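Long-range contacts in aminoacyl-histidine dipeptidase (Vibrio alginolyticus, PDB 3MRU), which probably hydrolyses dipeptides, preferentially hydrophobic ones, as a zinc-dependent metallopeptidase of the M20C family: residues G190-D195 and A390-E395; N329-G334 and G381-V386. All blocks are in the same frame, centred on the assembly; numbering follows the deposited sequence.

Contact 1 and contact 2 lie in the same sheet-and-helix layers, and their centres are 11 Å apart. Contact 2 is nested inside the chain loop that contact 1 closes. Helix 373-389 carries residues 381-386 of contact 2, and the chain then runs on into residues 390-395 of contact 1. The two contacts also touch. Met192 CE lies 3.3 Å from Leu383 O, and Ile394 CD1 lies 3.5 Å from Gln384 CA. Both contacts are away from the two zinc ions, held by His80, Asp119, Asp173 and His461. Both are packing contacts of the sheet and the helices beside it.

Contact 1 of 2, residues G190-D195 and A390-E395; sequences GAMTFD and AGAQIE
Residues 191-193 pair antiparallel with 393-395, joining strand 181-199 to strand 393-400 within the large mixed sheet; the turn at 390-392 packs on Phe194. Met192 and Ile394 form a non-hydrogen-bonded pair, flanked by the hydrogen-bonded pairs Ala191 with Glu395 and Thr193 with Gln393. The Thr193 pair is bound both ways: Thr193 N gives to Gln393 O at 2.7 Å, and Gln393 N gives to Thr193 O at 2.9 Å with an N-H...O angle of 170°. The other pair is longer. Glu395 N reaches Ala191 O at 3.3 Å, and the return bond from Ala191 N is weak. Thr193 OG1 adds a second, weak bond to Gln393 O.

Met192 and Ile394 point to the helix-covered face, and Ala191, Thr193, Gln393 and Glu395 to the other. The side chains of Met192 and Ile394 cross obliquely, with CB of Met192 3.5 Å from CG2 of Ile394. CG2 of Ile394, anti to its carbonyl carbon, is the branch that meets Met192.

At the far end Ala392 CB sits over one face of the Phe194 ring in a CH-pi contact, 3.7 Å from the centroid and offset toward the rim at CE2. Ala390 CB is at the ring edge, 4.1 Å from CE2. Gly391, with positive phi, ends helix 373-389 in a Schellman motif and turns the chain into the strand.

Strand 361-370 pairs with the other edge of strand 181-199, through Gly190, Met192 and Phe194. Helix 373-389 covers Met192 and Ile394 through Ala387. Helix 318-330 reaches Phe194 with Phe324, which meets its ring edge-to-face, and with Arg323, which bonds Ala390 O.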
loop_
_atom_site.group_PDB
_atom_site.type_symbol
_atom_site.label_atom_id
_atom_site.label_comp_id
_atom_site.label_asym_id
_atom_site.label_seq_id
_atom_site.Cartn_x
_atom_site.Cartn_y
_atom_site.Cartn_z
ATOM N N GLY A 190 14.551 -3.175 3.225
ATOM C CA GLY A 190 15.964 -3.575 3.285
ATOM C C GLY A 190 16.912 -2.394 3.441
ATOM O O GLY A 190 16.598 -1.263 3.050
ATOM N N ALA A 191 18.071 -2.650 4.032
ATOM C CA ALA A 191 19.065 -1.610 4.243
ATOM C C ALA A 191 20.507 -2.118 4.108
ATOM O O ALA A 191 21.017 -2.826 4.976
ATOM C CB ALA A 191 18.823 -1.019 5.605
ATOM N N MET A 192 21.155 -1.753 3.008
ATOM C CA MET A 192 22.528 -2.123 2.784
ATOM C C MET A 192 23.443 -1.009 3.247
ATOM O O MET A 192 23.366 0.116 2.753
ATOM C CB MET A 192 22.754 -2.404 1.321
ATOM C CG MET A 192 23.939 -3.273 1.094
ATOM S SD MET A 192 24.121 -3.624 -0.643
ATOM C CE MET A 192 22.930 -4.936 -0.917
ATOM N N THR A 193 24.318 -1.328 4.196
ATOM C CA THR A 193 25.127 -0.317 4.842
ATOM C C THR A 193 26.578 -0.630 4.628
ATOM O O THR A 193 26.974 -1.797 4.613
ATOM C CB THR A 193 24.862 -0.248 6.362
ATOM O OG1 THR A 193 23.696 -1.020 6.700
ATOM C CG2 THR A 193 24.690 1.214 6.805
ATOM N N PHE A 194 27.360 0.431 4.473
ATOM C CA PHE A 194 28.787 0.333 4.154
ATOM C C PHE A 194 29.628 1.017 5.220
ATOM O O PHE A 194 29.322 2.140 5.645
ATOM C CB PHE A 194 29.085 0.953 2.777
ATOM C CG PHE A 194 28.500 0.177 1.635
ATOM C CD1 PHE A 194 27.171 0.372 1.251
ATOM C CD2 PHE A 194 29.262 -0.760 0.963
ATOM C CE1 PHE A 194 26.617 -0.353 0.239
ATOM C CE2 PHE A 194 28.714 -1.488 -0.073
ATOM C CZ PHE A 194 27.390 -1.293 -0.427
ATOM N N ASP A 195 30.683 0.344 5.667
ATOM C CA ASP A 195 31.537 0.967 6.653
ATOM C C ASP A 195 32.788 1.558 6.015
ATOM O O ASP A 195 33.829 0.883 5.882
ATOM C CB ASP A 195 31.814 0.026 7.821
ATOM C CG ASP A 195 30.792 0.186 8.940
ATOM O OD1 ASP A 195 30.467 1.352 9.303
ATOM O OD2 ASP A 195 30.304 -0.848 9.452
ATOM N N ALA A 390 30.150 -7.557 -1.428
ATOM C CA ALA A 390 30.610 -6.175 -1.332
ATOM C C ALA A 390 31.250 -5.851 0.007
ATOM O O ALA A 390 31.798 -4.748 0.191
ATOM C CB ALA A 390 29.446 -5.208 -1.593
ATOM N N GLY A 391 31.160 -6.798 0.943
ATOM C CA GLY A 391 31.607 -6.584 2.318
ATOM C C GLY A 391 30.732 -5.602 3.086
ATOM O O GLY A 391 31.208 -4.933 4.007
ATOM N N ALA A 392 29.453 -5.518 2.712
ATOM C CA ALA A 392 28.501 -4.606 3.342
ATOM C C ALA A 392 27.485 -5.394 4.156
ATOM O O ALA A 392 27.451 -6.623 4.092
ATOM C CB ALA A 392 27.809 -3.802 2.289
ATOM N N GLN A 393 26.645 -4.690 4.909
ATOM C CA GLN A 393 25.638 -5.351 5.732
ATOM C C GLN A 393 24.221 -4.993 5.291
ATOM O O GLN A 393 23.951 -3.842 4.977
ATOM C CB GLN A 393 25.862 -4.954 7.187
ATOM C CG GLN A 393 25.193 -5.855 8.227
ATOM C CD GLN A 393 25.261 -5.231 9.643
ATOM O OE1 GLN A 393 26.317 -5.272 10.311
ATOM N NE2 GLN A 393 24.133 -4.636 10.097
ATOM N N ILE A 394 23.328 -5.976 5.246
ATOM C CA ILE A 394 21.899 -5.686 5.104
ATOM C C ILE A 394 21.076 -6.240 6.235
ATOM O O ILE A 394 21.311 -7.352 6.682
ATOM C CB ILE A 394 21.252 -6.234 3.826
ATOM C CG1 ILE A 394 21.561 -7.714 3.621
ATOM C CG2 ILE A 394 21.639 -5.430 2.612
ATOM C CD1 ILE A 394 20.645 -8.438 2.634
ATOM N N GLU A 395 20.103 -5.448 6.671
ATOM C CA GLU A 395 19.139 -5.848 7.675
ATOM C C GLU A 395 17.776 -5.737 7.042
ATOM O O GLU A 395 17.491 -4.789 6.299
ATOM C CB GLU A 395 19.129 -4.913 8.885
ATOM C CG GLU A 395 20.442 -4.533 9.531
ATOM C CD GLU A 395 20.235 -3.556 10.709
ATOM O OE1 GLU A 395 19.387 -2.616 10.597
ATOM O OE2 GLU A 395 20.919 -3.733 11.755
#

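Contact 2 of 2, residues N329-G334 and G381-V386; sequences NACPNG and GMLQSV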
loop_
_atom_site.group_PDB
_atom_site.type_symbol
_atom_site.label_atom_id
_atom_site.label_comp_id
_atom_site.label_asym_id
_atom_site.label_seq_id
_atom_site.Cartn_x
_atom_site.Cartn_y
_atom_site.Cartn_z
ATOM N N ASN A 329 25.551 -0.779 -8.659
ATOM C CA ASN A 329 25.328 -1.179 -10.036
ATOM C C ASN A 329 24.801 -2.601 -10.244
ATOM O O ASN A 329 23.882 -2.826 -11.052
ATOM C CB ASN A 329 26.614 -1.027 -10.821
ATOM C CG ASN A 329 26.364 -0.770 -12.274
ATOM O OD1 ASN A 329 26.741 -1.573 -13.107
ATOM N ND2 ASN A 329 25.715 0.359 -12.593
ATOM N N ALA A 330 25.405 -3.555 -9.539
ATOM C CA ALA A 330 25.023 -4.953 -9.674
ATOM C C ALA A 330 23.594 -5.106 -9.216
ATOM O O ALA A 330 22.758 -5.692 -9.886
ATOM C CB ALA A 330 25.935 -5.841 -8.848
ATOM N N CYS A 331 23.322 -4.531 -8.061
ATOM C CA CYS A 331 22.044 -4.646 -7.375
ATOM C C CYS A 331 20.798 -4.547 -8.295
ATOM O O CYS A 331 20.667 -3.600 -9.059
ATOM C CB CYS A 331 22.049 -3.590 -6.264
ATOM S SG CYS A 331 20.562 -3.415 -5.343
ATOM N N PRO A 332 19.894 -5.535 -8.231
ATOM C CA PRO A 332 18.665 -5.519 -9.022
ATOM C C PRO A 332 17.759 -4.363 -8.642
ATOM O O PRO A 332 17.877 -3.833 -7.545
ATOM C CB PRO A 332 17.992 -6.833 -8.650
ATOM C CG PRO A 332 18.555 -7.169 -7.329
ATOM C CD PRO A 332 19.973 -6.746 -7.403
ATOM N N ASN A 333 16.875 -3.971 -9.557
ATOM C CA ASN A 333 15.934 -2.875 -9.337
ATOM C C ASN A 333 14.804 -2.909 -10.356
ATOM O O ASN A 333 15.007 -3.333 -11.489
ATOM C CB ASN A 333 16.629 -1.511 -9.387
ATOM C CG ASN A 333 15.687 -0.374 -9.012
ATOM O OD1 ASN A 333 15.028 -0.422 -7.975
ATOM N ND2 ASN A 333 15.609 0.643 -9.858
ATOM N N GLY A 334 13.622 -2.451 -9.955
ATOM C CA GLY A 334 12.465 -2.461 -10.830
ATOM C C GLY A 334 11.673 -3.735 -10.659
ATOM O O GLY A 334 11.490 -4.196 -9.539
ATOM N N GLY A 381 17.471 -12.701 -0.869
ATOM C CA GLY A 381 18.670 -13.493 -0.984
ATOM C C GLY A 381 19.645 -12.924 -1.983
ATOM O O GLY A 381 20.839 -12.987 -1.776
ATOM N N MET A 382 19.134 -12.365 -3.071
ATOM C CA MET A 382 19.972 -11.705 -4.072
ATOM C C MET A 382 20.629 -10.455 -3.566
ATOM O O MET A 382 21.773 -10.201 -3.899
ATOM C CB MET A 382 19.148 -11.293 -5.264
ATOM C CG MET A 382 18.681 -12.436 -6.101
ATOM S SD MET A 382 18.012 -11.764 -7.615
ATOM C CE MET A 382 19.291 -10.579 -8.135
ATOM N N LEU A 383 19.888 -9.654 -2.807
ATOM C CA LEU A 383 20.454 -8.507 -2.135
ATOM C C LEU A 383 21.583 -8.919 -1.203
ATOM O O LEU A 383 22.628 -8.251 -1.144
ATOM C CB LEU A 383 19.398 -7.798 -1.320
ATOM C CG LEU A 383 18.418 -6.929 -2.084
ATOM C CD1 LEU A 383 17.613 -6.089 -1.100
ATOM C CD2 LEU A 383 19.140 -6.049 -3.152
ATOM N N GLN A 384 21.369 -10.015 -0.476
ATOM C CA GLN A 384 22.360 -10.535 0.445
ATOM C C GLN A 384 23.596 -11.040 -0.296
ATOM O O GLN A 384 24.731 -10.828 0.141
ATOM C CB GLN A 384 21.727 -11.646 1.245
ATOM C CG GLN A 384 22.579 -12.261 2.344
ATOM C CD GLN A 384 22.000 -13.610 2.808
ATOM O OE1 GLN A 384 22.676 -14.385 3.492
ATOM N NE2 GLN A 384 20.747 -13.895 2.421
ATOM N N SER A 385 23.374 -11.704 -1.424
ATOM C CA SER A 385 24.465 -12.133 -2.282
ATOM C C SER A 385 25.347 -10.930 -2.638
ATOM O O SER A 385 26.565 -10.975 -2.478
ATOM C CB SER A 385 23.908 -12.806 -3.536
ATOM O OG SER A 385 23.199 -13.998 -3.228
ATOM N N VAL A 386 24.717 -9.849 -3.101
ATOM C CA VAL A 386 25.412 -8.600 -3.401
ATOM C C VAL A 386 26.090 -8.095 -2.149
ATOM O O VAL A 386 27.313 -8.000 -2.119
ATOM C CB VAL A 386 24.462 -7.518 -3.902
ATOM C CG1 VAL A 386 25.240 -6.308 -4.348
ATOM C CG2 VAL A 386 23.659 -8.043 -5.037
#
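The puckered pyrrolidine ring of Pro332 is met by Met382 CE, which approaches its CB-CG-CD side obliquely from one side of the ring plane. CG is the nearest, 3.6 Å from the methyl CE of Met382, and CB and CD are each 4.0 Å away. Leu383 CD2 lies on the opposite side of the plane, 4.4 Å from Pro332 CG. The bend of the methionine at chi3 (48°) turns its CE to the ring.

Beside the proline, Cys331 SG touches Leu383 CD2 at 3.7 Å. The sulfur reaches it by standing anti to its own backbone N (chi1 175°). Val386, one turn on from Met382, packs its CG2 against the backbone at Cys331, 4.4 Å from CA. The contact is therefore apolar and small, and is made by one side of helix 373-389.

The helix also bonds within itself. Gly381 O accepts from both Ser385 N and Ser385 OG, which reach it from opposite faces of its plane. The hydroxyl bond is 2.9 Å long.

Cys331 is the first residue to leave helix 318-330, and the chain runs on through Pro332 to strand 334-338. Lys233 bonds the carbonyls of Asn329 and Cys331, while Leu350 of strand 346-358 touches both Pro332 and Leu383. Helix 373-389 itself links strands 361-370 and 393-400, which both run antiparallel to strand 181-199 between them. This is a split beta-alpha-beta unit, and here its helix packs against the connection that leads from a neighbouring helix into the same sheet.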